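Local coordinates for protein SMG-7 (Caenorhabditis elegans, PDB 3ZHE) that pairs with SMG-5 in a heterodimer built on 14-3-3-like domains and takes part in nonsense-mediated mRNA decay, at residues P96-D101 / N124-M129; F128-L133 / E154-I159; T286-A291 / P326-G331; T290-L295 / A320-A325. One frame throughout, in Å; residues are numbered along the deposited sequence.

Interaction 1: P96-D101 / N124-M129; sequences PNYGND and NSRVFM
Y98 reaches from the loop 96-101 to S125, R126 and M129 on helix 122-142, and its side chain, followed outward, accounts for most of this contact. From CB, which points toward the helix, CG takes the place beside the backbone N and anti to the carbonyl carbon (chi1 -72°), and the ring extends toward the helix. One ring carbon on the way, CD2, meets CG of M129 at 4.1 Å, an apolar touch in which the two side chains cross obliquely. On the other flank, CE1 lies 3.7 Å from CZ of R126. Here the rim of the phenol is set against a face of the guanidinium, with the two planes 88° apart, so this is an edge-on approach and not a flat stack; NH1 of R126 also makes a weak hydrogen bond to the carbonyl O of I159. Further out, CZ of Y98 comes within 3.9 Å of CA of R126. At the tip, OH donates a hydrogen bond to OG of S125 (2.8 Å). That serine is hydrogen-bonded in turn to the backbone O of K122, which places it as a relay between the loop and the first turn of the helix. P96 adds a lighter contact beside it, its CD resting 3.9 Å from the same OG. The carbonyl O of Y98 accepts a hydrogen bond from NH2 of R158 on helix 146-159. The loop after helix 68-92 is thus laid, chiefly by one tyrosine, against the opening turns of helix 122-142, a loop-to-helix contact within the all-helical N-terminal domain that resembles 14-3-3 proteins.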
loop_
_atom_site.group_PDB
_atom_site.type_symbol
_atom_site.label_atom_id
_atom_site.label_comp_id
_atom_site.label_asym_id
_atom_site.label_seq_id
_atom_site.Cartn_x
_atom_site.Cartn_y
_atom_site.Cartn_z
ATOM N N PRO B 96 -7.310 -7.057 3.891
ATOM C CA PRO B 96 -8.172 -6.081 3.217
ATOM C C PRO B 96 -7.469 -4.755 2.964
ATOM O O PRO B 96 -6.579 -4.373 3.724
ATOM C CB PRO B 96 -9.309 -5.876 4.222
ATOM C CG PRO B 96 -9.358 -7.147 4.996
ATOM C CD PRO B 96 -7.926 -7.577 5.126
ATOM N N ASN B 97 -7.865 -4.067 1.898
ATOM C CA ASN B 97 -7.364 -2.730 1.618
ATOM C C ASN B 97 -7.952 -1.734 2.602
ATOM O O ASN B 97 -9.151 -1.760 2.873
ATOM C CB ASN B 97 -7.719 -2.311 0.192
ATOM C CG ASN B 97 -7.369 -0.862 -0.093
ATOM O OD1 ASN B 97 -6.253 -0.553 -0.507
ATOM N ND2 ASN B 97 -8.326 0.035 0.123
ATOM N N TYR B 98 -7.111 -0.852 3.131
ATOM C CA TYR B 98 -7.572 0.153 4.082
ATOM C C TYR B 98 -7.330 1.577 3.581
ATOM O O TYR B 98 -7.424 2.537 4.347
ATOM C CB TYR B 98 -6.914 -0.054 5.448
ATOM C CG TYR B 98 -7.418 -1.266 6.203
ATOM C CD1 TYR B 98 -8.579 -1.204 6.963
ATOM C CD2 TYR B 98 -6.733 -2.473 6.157
ATOM C CE1 TYR B 98 -9.044 -2.309 7.655
ATOM C CE2 TYR B 98 -7.189 -3.584 6.843
ATOM C CZ TYR B 98 -8.345 -3.496 7.591
ATOM O OH TYR B 98 -8.803 -4.599 8.276
ATOM N N GLY B 99 -7.026 1.707 2.292
ATOM C CA GLY B 99 -6.796 3.005 1.683
ATOM C C GLY B 99 -5.566 3.033 0.796
ATOM O O GLY B 99 -4.494 2.578 1.197
ATOM N N ASN B 100 -5.717 3.571 -0.412
ATOM C CA ASN B 100 -4.600 3.687 -1.348
ATOM C C ASN B 100 -3.633 4.804 -0.978
ATOM O O ASN B 100 -2.612 4.998 -1.640
ATOM C CB ASN B 100 -5.097 3.879 -2.780
ATOM C CG ASN B 100 -5.449 2.569 -3.456
ATOM O OD1 ASN B 100 -4.974 1.504 -3.062
ATOM N ND2 ASN B 100 -6.280 2.643 -4.488
ATOM N N ASP B 101 -3.963 5.539 0.078
ATOM C CA ASP B 101 -3.061 6.549 0.607
ATOM C C ASP B 101 -1.991 5.883 1.465
ATOM O O ASP B 101 -0.939 6.467 1.725
ATOM C CB ASP B 101 -3.832 7.590 1.421
ATOM C CG ASP B 101 -4.582 6.980 2.588
ATOM O OD1 ASP B 101 -5.127 5.866 2.435
ATOM O OD2 ASP B 101 -4.626 7.618 3.661
ATOM N N ASN B 124 -8.983 -8.680 13.753
ATOM C CA ASN B 124 -7.554 -8.966 13.800
ATOM C C ASN B 124 -6.760 -8.150 12.787
ATOM O O ASN B 124 -5.760 -7.522 13.133
ATOM C CB ASN B 124 -7.305 -10.458 13.565
ATOM C CG ASN B 124 -7.946 -11.333 14.622
ATOM O OD1 ASN B 124 -7.951 -10.995 15.806
ATOM N ND2 ASN B 124 -8.495 -12.466 14.199
ATOM N N SER B 125 -7.216 -8.160 11.538
ATOM C CA SER B 125 -6.535 -7.440 10.467
ATOM C C SER B 125 -6.560 -5.934 10.701
ATOM O O SER B 125 -5.568 -5.246 10.452
ATOM C CB SER B 125 -7.153 -7.775 9.107
ATOM O OG SER B 125 -8.492 -7.319 9.025
ATOM N N ARG B 126 -7.693 -5.427 11.180
ATOM C CA ARG B 126 -7.826 -4.002 11.465
ATOM C C ARG B 126 -6.842 -3.561 12.547
ATOM O O ARG B 126 -6.026 -2.655 12.329
ATOM C CB ARG B 126 -9.265 -3.661 11.872
ATOM C CG ARG B 126 -9.521 -2.173 12.068
ATOM C CD ARG B 126 -11.007 -1.868 12.209
ATOM N NE ARG B 126 -11.774 -2.336 11.056
ATOM C CZ ARG B 126 -11.932 -1.646 9.931
ATOM N NH1 ARG B 126 -11.374 -0.451 9.796
ATOM N NH2 ARG B 126 -12.646 -2.153 8.935
ATOM N N VAL B 127 -6.914 -4.216 13.705
ATOM C CA VAL B 127 -6.028 -3.899 14.822
ATOM C C VAL B 127 -4.558 -4.044 14.426
ATOM O O VAL B 127 -3.732 -3.191 14.756
ATOM C CB VAL B 127 -6.316 -4.789 16.049
ATOM C CG1 VAL B 127 -5.349 -4.476 17.178
ATOM C CG2 VAL B 127 -7.753 -4.605 16.514
ATOM N N PHE B 128 -4.243 -5.118 13.707
ATOM C CA PHE B 128 -2.873 -5.378 13.274
ATOM C C PHE B 128 -2.338 -4.287 12.351
ATOM O O PHE B 128 -1.274 -3.720 12.601
ATOM C CB PHE B 128 -2.765 -6.739 12.582
ATOM C CG PHE B 128 -1.426 -6.991 11.953
ATOM C CD1 PHE B 128 -0.341 -7.348 12.731
ATOM C CD2 PHE B 128 -1.253 -6.871 10.583
ATOM C CE1 PHE B 128 0.892 -7.577 12.158
ATOM C CE2 PHE B 128 -0.023 -7.099 10.005
ATOM C CZ PHE B 128 1.051 -7.451 10.794
ATOM N N MET B 129 -3.076 -4.007 11.280
ATOM C CA MET B 129 -2.673 -2.984 10.324
ATOM C C MET B 129 -2.501 -1.629 11.002
ATOM O O MET B 129 -1.498 -0.937 10.787
ATOM C CB MET B 129 -3.679 -2.890 9.174
ATOM C CG MET B 129 -3.103 -3.316 7.835
ATOM S SD MET B 129 -1.778 -2.214 7.306
ATOM C CE MET B 129 -0.601 -3.388 6.647
#

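Interaction 2: F128-L133 / E154-I159; sequences FMAYVL and EQSCRI
The side-chain amide of Q155 meets L133 at its oxygen, OE1 lying 3.8 Å from CD2 of the leucine, and the two side chains cross at about a right angle. The ring of F128 takes no part across the contact: CG2 of V132, on the same helix, sits over one face, offset toward the rim, and F37 meets the ring edge-to-face. The third flat group is the peptide carbonyl of A130, approached by OG of S156 in the one hydrogen bond between the segments (2.8 Å). The hydroxyl, held anti to the backbone N (chi1 167°), donates from above the carbonyl plane, 35° out of it. An alanine in place of S156 would keep CB against L133 but would probably leave the A130 carbonyl without this donor from the facing helix. Around the bond the packing is apolar. CB of A130 lies 3.9 Å from CB of I159, CB of L133 is 3.8 Å from CB of S156, and CD1 of L133 reaches CG1 of I159. Small residues on both sides let the backbones approach closely, with CA of A130 only 4.4 Å from CA of S156 and the segment axes 8.1 Å apart at -160°. Such a tight antiparallel helix pair, small residues facing each other across it, resembles the paired helices of a tetratricopeptide repeat, consistent with the TPR predicted for residues 130-163.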
loop_
_atom_site.group_PDB
_atom_site.type_symbol
_atom_site.label_atom_id
_atom_site.label_comp_id
_atom_site.label_asym_id
_atom_site.label_seq_id
_atom_site.Cartn_x
_atom_site.Cartn_y
_atom_site.Cartn_z
ATOM N N PHE B 128 -4.243 -5.118 13.707
ATOM C CA PHE B 128 -2.873 -5.378 13.274
ATOM C C PHE B 128 -2.338 -4.287 12.351
ATOM O O PHE B 128 -1.274 -3.720 12.601
ATOM C CB PHE B 128 -2.765 -6.739 12.582
ATOM C CG PHE B 128 -1.426 -6.991 11.953
ATOM C CD1 PHE B 128 -0.341 -7.348 12.731
ATOM C CD2 PHE B 128 -1.253 -6.871 10.583
ATOM C CE1 PHE B 128 0.892 -7.577 12.158
ATOM C CE2 PHE B 128 -0.023 -7.099 10.005
ATOM C CZ PHE B 128 1.051 -7.451 10.794
ATOM N N MET B 129 -3.076 -4.007 11.280
ATOM C CA MET B 129 -2.673 -2.984 10.324
ATOM C C MET B 129 -2.501 -1.629 11.002
ATOM O O MET B 129 -1.498 -0.937 10.787
ATOM C CB MET B 129 -3.679 -2.890 9.174
ATOM C CG MET B 129 -3.103 -3.316 7.835
ATOM S SD MET B 129 -1.778 -2.214 7.306
ATOM C CE MET B 129 -0.601 -3.388 6.647
ATOM N N ALA B 130 -3.472 -1.265 11.836
ATOM C CA ALA B 130 -3.403 -0.012 12.581
ATOM C C ALA B 130 -2.166 0.052 13.474
ATOM O O ALA B 130 -1.515 1.093 13.570
ATOM C CB ALA B 130 -4.658 0.182 13.404
ATOM N N TYR B 131 -1.845 -1.064 14.122
ATOM C CA TYR B 131 -0.698 -1.111 15.024
ATOM C C TYR B 131 0.617 -0.964 14.260
ATOM O O TYR B 131 1.487 -0.182 14.646
ATOM C CB TYR B 131 -0.701 -2.408 15.836
ATOM C CG TYR B 131 0.294 -2.413 16.975
ATOM C CD1 TYR B 131 -0.037 -1.876 18.211
ATOM C CD2 TYR B 131 1.563 -2.954 16.813
ATOM C CE1 TYR B 131 0.867 -1.876 19.254
ATOM C CE2 TYR B 131 2.476 -2.960 17.853
ATOM C CZ TYR B 131 2.121 -2.419 19.071
ATOM O OH TYR B 131 3.024 -2.421 20.110
ATOM N N VAL B 132 0.751 -1.724 13.177
ATOM C CA VAL B 132 1.927 -1.648 12.315
ATOM C C VAL B 132 2.146 -0.222 11.813
ATOM O O VAL B 132 3.263 0.305 11.868
ATOM C CB VAL B 132 1.807 -2.619 11.120
ATOM C CG1 VAL B 132 2.842 -2.297 10.051
ATOM C CG2 VAL B 132 1.937 -4.061 11.591
ATOM N N LEU B 133 1.070 0.402 11.338
ATOM C CA LEU B 133 1.131 1.792 10.893
ATOM C C LEU B 133 1.552 2.732 12.024
ATOM O O LEU B 133 2.353 3.651 11.817
ATOM C CB LEU B 133 -0.217 2.224 10.312
ATOM C CG LEU B 133 -0.587 1.594 8.969
ATOM C CD1 LEU B 133 -2.016 1.939 8.579
ATOM C CD2 LEU B 133 0.389 2.043 7.893
ATOM N N GLU B 154 -1.927 9.323 11.182
ATOM C CA GLU B 154 -3.298 9.622 10.782
ATOM C C GLU B 154 -3.969 8.398 10.168
ATOM O O GLU B 154 -5.144 8.123 10.435
ATOM C CB GLU B 154 -3.334 10.798 9.802
ATOM C CG GLU B 154 -2.988 12.143 10.423
ATOM C CD GLU B 154 -2.878 13.248 9.389
ATOM O OE1 GLU B 154 -3.036 12.954 8.187
ATOM O OE2 GLU B 154 -2.633 14.409 9.781
ATOM N N GLN B 155 -3.220 7.666 9.348
ATOM C CA GLN B 155 -3.730 6.427 8.771
ATOM C C GLN B 155 -4.089 5.434 9.874
ATOM O O GLN B 155 -5.201 4.904 9.904
ATOM C CB GLN B 155 -2.713 5.818 7.801
ATOM C CG GLN B 155 -2.507 6.634 6.530
ATOM C CD GLN B 155 -1.397 6.089 5.651
ATOM O OE1 GLN B 155 -0.832 5.031 5.924
ATOM N NE2 GLN B 155 -1.076 6.817 4.587
ATOM N N SER B 156 -3.146 5.209 10.786
ATOM C CA SER B 156 -3.347 4.324 11.930
ATOM C C SER B 156 -4.584 4.711 12.735
ATOM O O SER B 156 -5.391 3.856 13.101
ATOM C CB SER B 156 -2.108 4.341 12.831
ATOM O OG SER B 156 -2.366 3.744 14.090
ATOM N N CYS B 157 -4.725 6.006 13.001
ATOM C CA CYS B 157 -5.871 6.532 13.732
ATOM C C CYS B 157 -7.176 6.258 12.991
ATOM O O CYS B 157 -8.187 5.923 13.607
ATOM C CB CYS B 157 -5.709 8.036 13.969
ATOM S SG CYS B 157 -7.060 8.803 14.892
ATOM N N ARG B 158 -7.148 6.397 11.669
ATOM C CA ARG B 158 -8.336 6.140 10.858
ATOM C C ARG B 158 -8.737 4.671 10.904
ATOM O O ARG B 158 -9.917 4.348 11.048
ATOM C CB ARG B 158 -8.125 6.578 9.406
ATOM C CG ARG B 158 -9.371 6.413 8.539
ATOM C CD ARG B 158 -9.147 6.857 7.100
ATOM N NE ARG B 158 -8.344 5.906 6.338
ATOM C CZ ARG B 158 -7.169 6.194 5.790
ATOM N NH1 ARG B 158 -6.661 7.413 5.913
ATOM N NH2 ARG B 158 -6.504 5.267 5.113
ATOM N N ILE B 159 -7.753 3.784 10.783
ATOM C CA ILE B 159 -8.026 2.349 10.765
ATOM C C ILE B 159 -8.597 1.876 12.100
ATOM O O ILE B 159 -9.603 1.166 12.140
ATOM C CB ILE B 159 -6.772 1.520 10.415
ATOM C CG1 ILE B 159 -6.090 2.073 9.163
ATOM C CG2 ILE B 159 -7.137 0.057 10.222
ATOM C CD1 ILE B 159 -7.032 2.336 8.010
#

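Interaction 3: T286-A291 / P326-G331; sequences TIWCTA and PKLLRG
W288 presents two different sides of its indole to two successive leucines. L328 comes over a face: its CD1 lies 4.0 Å from the centroid of the five-membered ring and 17° off the ring normal, a CH-pi contact. L329 comes to the edge instead, with CD2 in the ring plane and 3.7 Å from CD1 of the tryptophan. Both leucine side chains cross the indole at about a right angle, yet one rests on it and the other abuts it. The indole owes this position to a first torsion that sets CG anti to the backbone N (chi1 -160°), and its NE1 is held by a hydrogen bond to the backbone O of L322. In fold terms, helix 277-304 here receives the loop that runs from helix 313-322 to helix 337-348, both segments falling in the part of the chain assigned to the Est1 DNA/RNA binding family. An alanine in place of W288 would probably open a gap beneath L328 CD1 and beside L329 CD2, and would leave the L322 carbonyl without its indole donor. C289, one residue further along the helix, completes the contact from the side. Its SG lies 3.2 Å from the backbone O of L328 and 4.1 Å from CD2 of L329, which is therefore bordered by both indole edge and thiol. M264 and L263 of helix 257-270 also touch the indole, while Y267 of that helix reaches L328 and I387 of helix 377-389 reaches L329.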
loop_
_atom_site.group_PDB
_atom_site.type_symbol
_atom_site.label_atom_id
_atom_site.label_comp_id
_atom_site.label_asym_id
_atom_site.label_seq_id
_atom_site.Cartn_x
_atom_site.Cartn_y
_atom_site.Cartn_z
ATOM N N THR B 286 -19.709 28.809 32.624
ATOM C CA THR B 286 -19.754 30.045 31.846
ATOM C C THR B 286 -19.346 29.796 30.396
ATOM O O THR B 286 -20.111 30.087 29.461
ATOM C CB THR B 286 -18.838 31.128 32.450
ATOM O OG1 THR B 286 -19.220 31.376 33.808
ATOM C CG2 THR B 286 -18.941 32.424 31.658
ATOM N N ILE B 287 -18.146 29.244 30.215
ATOM C CA ILE B 287 -17.645 28.959 28.865
ATOM C C ILE B 287 -18.610 28.076 28.070
ATOM O O ILE B 287 -19.007 28.408 26.944
ATOM C CB ILE B 287 -16.268 28.268 28.905
ATOM C CG1 ILE B 287 -15.233 29.179 29.566
ATOM C CG2 ILE B 287 -15.821 27.882 27.500
ATOM C CD1 ILE B 287 -13.842 28.587 29.607
ATOM N N TRP B 288 -18.981 26.958 28.685
ATOM C CA TRP B 288 -19.880 25.971 28.099
ATOM C C TRP B 288 -21.188 26.593 27.623
ATOM O O TRP B 288 -21.598 26.393 26.481
ATOM C CB TRP B 288 -20.177 24.885 29.131
ATOM C CG TRP B 288 -20.671 23.605 28.559
ATOM C CD1 TRP B 288 -21.968 23.260 28.321
ATOM C CD2 TRP B 288 -19.876 22.482 28.165
ATOM N NE1 TRP B 288 -22.030 21.992 27.796
ATOM C CE2 TRP B 288 -20.758 21.493 27.691
ATOM C CE3 TRP B 288 -18.503 22.220 28.163
ATOM C CZ2 TRP B 288 -20.312 20.261 27.221
ATOM C CZ3 TRP B 288 -18.063 20.996 27.695
ATOM C CH2 TRP B 288 -18.966 20.033 27.230
ATOM N N CYS B 289 -21.837 27.347 28.505
ATOM C CA CYS B 289 -23.112 27.977 28.175
ATOM C C CYS B 289 -22.981 29.015 27.065
ATOM O O CYS B 289 -23.838 29.088 26.177
ATOM C CB CYS B 289 -23.755 28.599 29.417
ATOM S SG CYS B 289 -24.532 27.401 30.524
ATOM N N THR B 290 -21.918 29.815 27.113
ATOM C CA THR B 290 -21.668 30.785 26.047
ATOM C C THR B 290 -21.571 30.079 24.692
ATOM O O THR B 290 -22.230 30.471 23.713
ATOM C CB THR B 290 -20.380 31.592 26.301
ATOM O OG1 THR B 290 -20.552 32.416 27.462
ATOM C CG2 THR B 290 -20.056 32.474 25.105
ATOM N N ALA B 291 -20.762 29.023 24.656
ATOM C CA ALA B 291 -20.605 28.209 23.455
ATOM C C ALA B 291 -21.943 27.642 22.978
ATOM O O ALA B 291 -22.242 27.659 21.781
ATOM C CB ALA B 291 -19.610 27.088 23.703
ATOM N N PRO B 326 -25.604 17.992 30.739
ATOM C CA PRO B 326 -26.906 18.620 30.995
ATOM C C PRO B 326 -26.891 19.515 32.231
ATOM O O PRO B 326 -27.511 20.579 32.230
ATOM C CB PRO B 326 -27.829 17.422 31.240
ATOM C CG PRO B 326 -27.161 16.279 30.558
ATOM C CD PRO B 326 -25.699 16.521 30.749
ATOM N N LYS B 327 -26.187 19.077 33.271
ATOM C CA LYS B 327 -26.118 19.813 34.529
ATOM C C LYS B 327 -25.474 21.186 34.355
ATOM O O LYS B 327 -25.713 22.097 35.148
ATOM C CB LYS B 327 -25.352 19.004 35.579
ATOM N N LEU B 328 -24.659 21.327 33.317
ATOM C CA LEU B 328 -24.012 22.600 33.021
ATOM C C LEU B 328 -24.949 23.544 32.275
ATOM O O LEU B 328 -24.754 24.759 32.287
ATOM C CB LEU B 328 -22.735 22.381 32.205
ATOM C CG LEU B 328 -21.488 21.915 32.957
ATOM C CD1 LEU B 328 -20.330 21.707 31.993
ATOM C CD2 LEU B 328 -21.115 22.923 34.029
ATOM N N LEU B 329 -25.968 22.980 31.634
ATOM C CA LEU B 329 -26.880 23.763 30.804
ATOM C C LEU B 329 -28.138 24.217 31.543
ATOM O O LEU B 329 -29.007 24.865 30.960
ATOM C CB LEU B 329 -27.258 22.987 29.540
ATOM C CG LEU B 329 -26.139 22.809 28.513
ATOM C CD1 LEU B 329 -26.661 22.123 27.261
ATOM C CD2 LEU B 329 -25.513 24.153 28.172
ATOM N N ARG B 330 -28.233 23.872 32.823
ATOM C CA ARG B 330 -29.328 24.350 33.657
ATOM C C ARG B 330 -29.223 25.860 33.834
ATOM O O ARG B 330 -28.127 26.397 33.995
ATOM C CB ARG B 330 -29.295 23.678 35.032
ATOM C CG ARG B 330 -29.557 22.182 35.029
ATOM C CD ARG B 330 -29.296 21.599 36.413
ATOM N NE ARG B 330 -29.553 20.164 36.475
ATOM C CZ ARG B 330 -29.213 19.390 37.501
ATOM N NH1 ARG B 330 -28.593 19.911 38.552
ATOM N NH2 ARG B 330 -29.487 18.093 37.476
ATOM N N GLY B 331 -30.361 26.546 33.797
ATOM C CA GLY B 331 -30.384 27.977 34.038
ATOM C C GLY B 331 -30.652 28.821 32.807
ATOM O O GLY B 331 -31.095 29.964 32.919
#

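Interaction 4: T290-L295 / A320-A325; sequences TAYRSL and ALLLCA
Y292 and L322 mark the nearest approach of the backbones, their CA atoms 6.8 Å apart, where helix 277-304 passes helix 313-322 and the latter chain bends through a type I beta turn from L322 to A325. L322 points its side chain at the helix, and a single methyl does most of the touching. Its CD1 lies 3.8 Å from CA of Y292, between the tyrosine and L295, and meets CD2 of L295 at 3.7 Å. The same methyl lies at the edge of the Y292 ring, near its plane, 4.2 Å from CD1 of the tyrosine. It also borders the backbone of A291, so that one leucine tip fits among A291, Y292 and, a turn further on, L295. Y292 has CG anti to the backbone N (chi1 -173°), and its ring meets the next leucine: CD1 of L323 lies 3.7 Å from CE1 of Y292. L384 of helix 377-389 touches both Y292 and L323, and I260 of helix 257-270 touches L322, which ties the pair into a wider helical core. No hydrogen bond joins the two segments, and the atoms that meet are almost all carbon. Cohesion between the segments therefore rests on the exclusion of water and the fit of branched methyls against a helix surface, while the nearby directional tie, from W288 NE1 to the carbonyl O of L322, comes from one turn earlier on helix 277-304.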
loop_
_atom_site.group_PDB
_atom_site.type_symbol
_atom_site.label_atom_id
_atom_site.label_comp_id
_atom_site.label_asym_id
_atom_site.label_seq_id
_atom_site.Cartn_x
_atom_site.Cartn_y
_atom_site.Cartn_z
ATOM N N THR B 290 -21.918 29.815 27.113
ATOM C CA THR B 290 -21.668 30.785 26.047
ATOM C C THR B 290 -21.571 30.079 24.692
ATOM O O THR B 290 -22.230 30.471 23.713
ATOM C CB THR B 290 -20.380 31.592 26.301
ATOM O OG1 THR B 290 -20.552 32.416 27.462
ATOM C CG2 THR B 290 -20.056 32.474 25.105
ATOM N N ALA B 291 -20.762 29.023 24.656
ATOM C CA ALA B 291 -20.605 28.209 23.455
ATOM C C ALA B 291 -21.943 27.642 22.978
ATOM O O ALA B 291 -22.242 27.659 21.781
ATOM C CB ALA B 291 -19.610 27.088 23.703
ATOM N N TYR B 292 -22.739 27.148 23.921
ATOM C CA TYR B 292 -24.052 26.581 23.620
ATOM C C TYR B 292 -24.943 27.614 22.934
ATOM O O TYR B 292 -25.558 27.332 21.903
ATOM C CB TYR B 292 -24.710 26.066 24.905
ATOM C CG TYR B 292 -26.010 25.315 24.700
ATOM C CD1 TYR B 292 -26.065 24.187 23.891
ATOM C CD2 TYR B 292 -27.176 25.720 25.338
ATOM C CE1 TYR B 292 -27.251 23.493 23.710
ATOM C CE2 TYR B 292 -28.364 25.033 25.164
ATOM C CZ TYR B 292 -28.396 23.921 24.350
ATOM O OH TYR B 292 -29.577 23.236 24.174
ATOM N N ARG B 293 -24.993 28.812 23.509
ATOM C CA ARG B 293 -25.755 29.919 22.937
ATOM C C ARG B 293 -25.321 30.237 21.509
ATOM O O ARG B 293 -26.135 30.202 20.575
ATOM C CB ARG B 293 -25.597 31.170 23.802
ATOM C CG ARG B 293 -26.368 31.141 25.109
ATOM C CD ARG B 293 -25.820 32.177 26.075
ATOM N NE ARG B 293 -26.841 32.676 26.990
ATOM C CZ ARG B 293 -26.594 33.494 28.007
ATOM N NH1 ARG B 293 -25.355 33.898 28.249
ATOM N NH2 ARG B 293 -27.585 33.902 28.788
ATOM N N SER B 294 -24.035 30.545 21.349
ATOM C CA SER B 294 -23.497 30.923 20.042
ATOM C C SER B 294 -23.757 29.857 18.975
ATOM O O SER B 294 -24.211 30.166 17.866
ATOM C CB SER B 294 -21.997 31.217 20.147
ATOM O OG SER B 294 -21.444 31.545 18.883
ATOM N N LEU B 295 -23.478 28.603 19.321
ATOM C CA LEU B 295 -23.679 27.489 18.399
ATOM C C LEU B 295 -25.149 27.338 18.018
ATOM O O LEU B 295 -25.477 27.130 16.848
ATOM C CB LEU B 295 -23.156 26.186 19.007
ATOM C CG LEU B 295 -23.216 24.953 18.106
ATOM C CD1 LEU B 295 -22.376 25.172 16.862
ATOM C CD2 LEU B 295 -22.748 23.720 18.856
ATOM N N ALA B 320 -23.912 17.938 20.022
ATOM C CA ALA B 320 -24.170 16.705 20.755
ATOM C C ALA B 320 -23.162 16.525 21.885
ATOM O O ALA B 320 -23.480 15.951 22.926
ATOM C CB ALA B 320 -24.141 15.511 19.814
ATOM N N LEU B 321 -21.947 17.022 21.673
ATOM C CA LEU B 321 -20.921 17.006 22.708
ATOM C C LEU B 321 -21.299 17.954 23.838
ATOM O O LEU B 321 -21.103 17.647 25.014
ATOM C CB LEU B 321 -19.558 17.397 22.132
ATOM C CG LEU B 321 -18.810 16.325 21.339
ATOM C CD1 LEU B 321 -17.434 16.827 20.928
ATOM C CD2 LEU B 321 -18.700 15.037 22.145
ATOM N N LEU B 322 -21.843 19.111 23.472
ATOM C CA LEU B 322 -22.306 20.084 24.452
ATOM C C LEU B 322 -23.458 19.524 25.281
ATOM O O LEU B 322 -23.631 19.881 26.447
ATOM C CB LEU B 322 -22.723 21.387 23.767
ATOM C CG LEU B 322 -21.590 22.238 23.193
ATOM C CD1 LEU B 322 -22.140 23.481 22.513
ATOM C CD2 LEU B 322 -20.611 22.616 24.291
ATOM N N LEU B 323 -24.232 18.630 24.675
ATOM C CA LEU B 323 -25.374 18.020 25.346
ATOM C C LEU B 323 -24.963 16.911 26.313
ATOM O O LEU B 323 -25.800 16.367 27.033
ATOM C CB LEU B 323 -26.373 17.480 24.318
ATOM C CG LEU B 323 -27.634 18.315 24.087
ATOM C CD1 LEU B 323 -27.294 19.782 23.876
ATOM C CD2 LEU B 323 -28.415 17.772 22.902
ATOM N N CYS B 324 -23.674 16.583 26.330
ATOM C CA CYS B 324 -23.165 15.538 27.212
ATOM C C CYS B 324 -23.054 16.017 28.655
ATOM O O CYS B 324 -22.790 15.226 29.561
ATOM C CB CYS B 324 -21.804 15.031 26.727
ATOM S SG CYS B 324 -21.868 14.042 25.218
ATOM N N ALA B 325 -23.256 17.314 28.861
ATOM C CA ALA B 325 -23.217 17.894 30.199
ATOM C C ALA B 325 -24.487 18.694 30.488
ATOM O O ALA B 325 -24.460 19.925 30.485
ATOM C CB ALA B 325 -21.990 18.771 30.355
#

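Overall arrangement
The four contacts fall into two pairs, one in each half of the chain. Interactions 1 and 2 share helix 122-142 and touch through R158, which forms a salt bridge with D101. Interactions 3 and 4 share helix 277-304, with centres about 7 Å apart. Between the pairs the centres lie about 31 to 41 Å apart, without touching. Interaction 1, a loop on a helix, is partly exposed and includes polar and charged groups. Interaction 2, helix on helix, is buried but keeps a single hydrogen bond in an apolar setting. Interactions 3 and 4 are buried and have no hydrogen bond between their own segments; one relies on an indole, the other chiefly on leucine methyls.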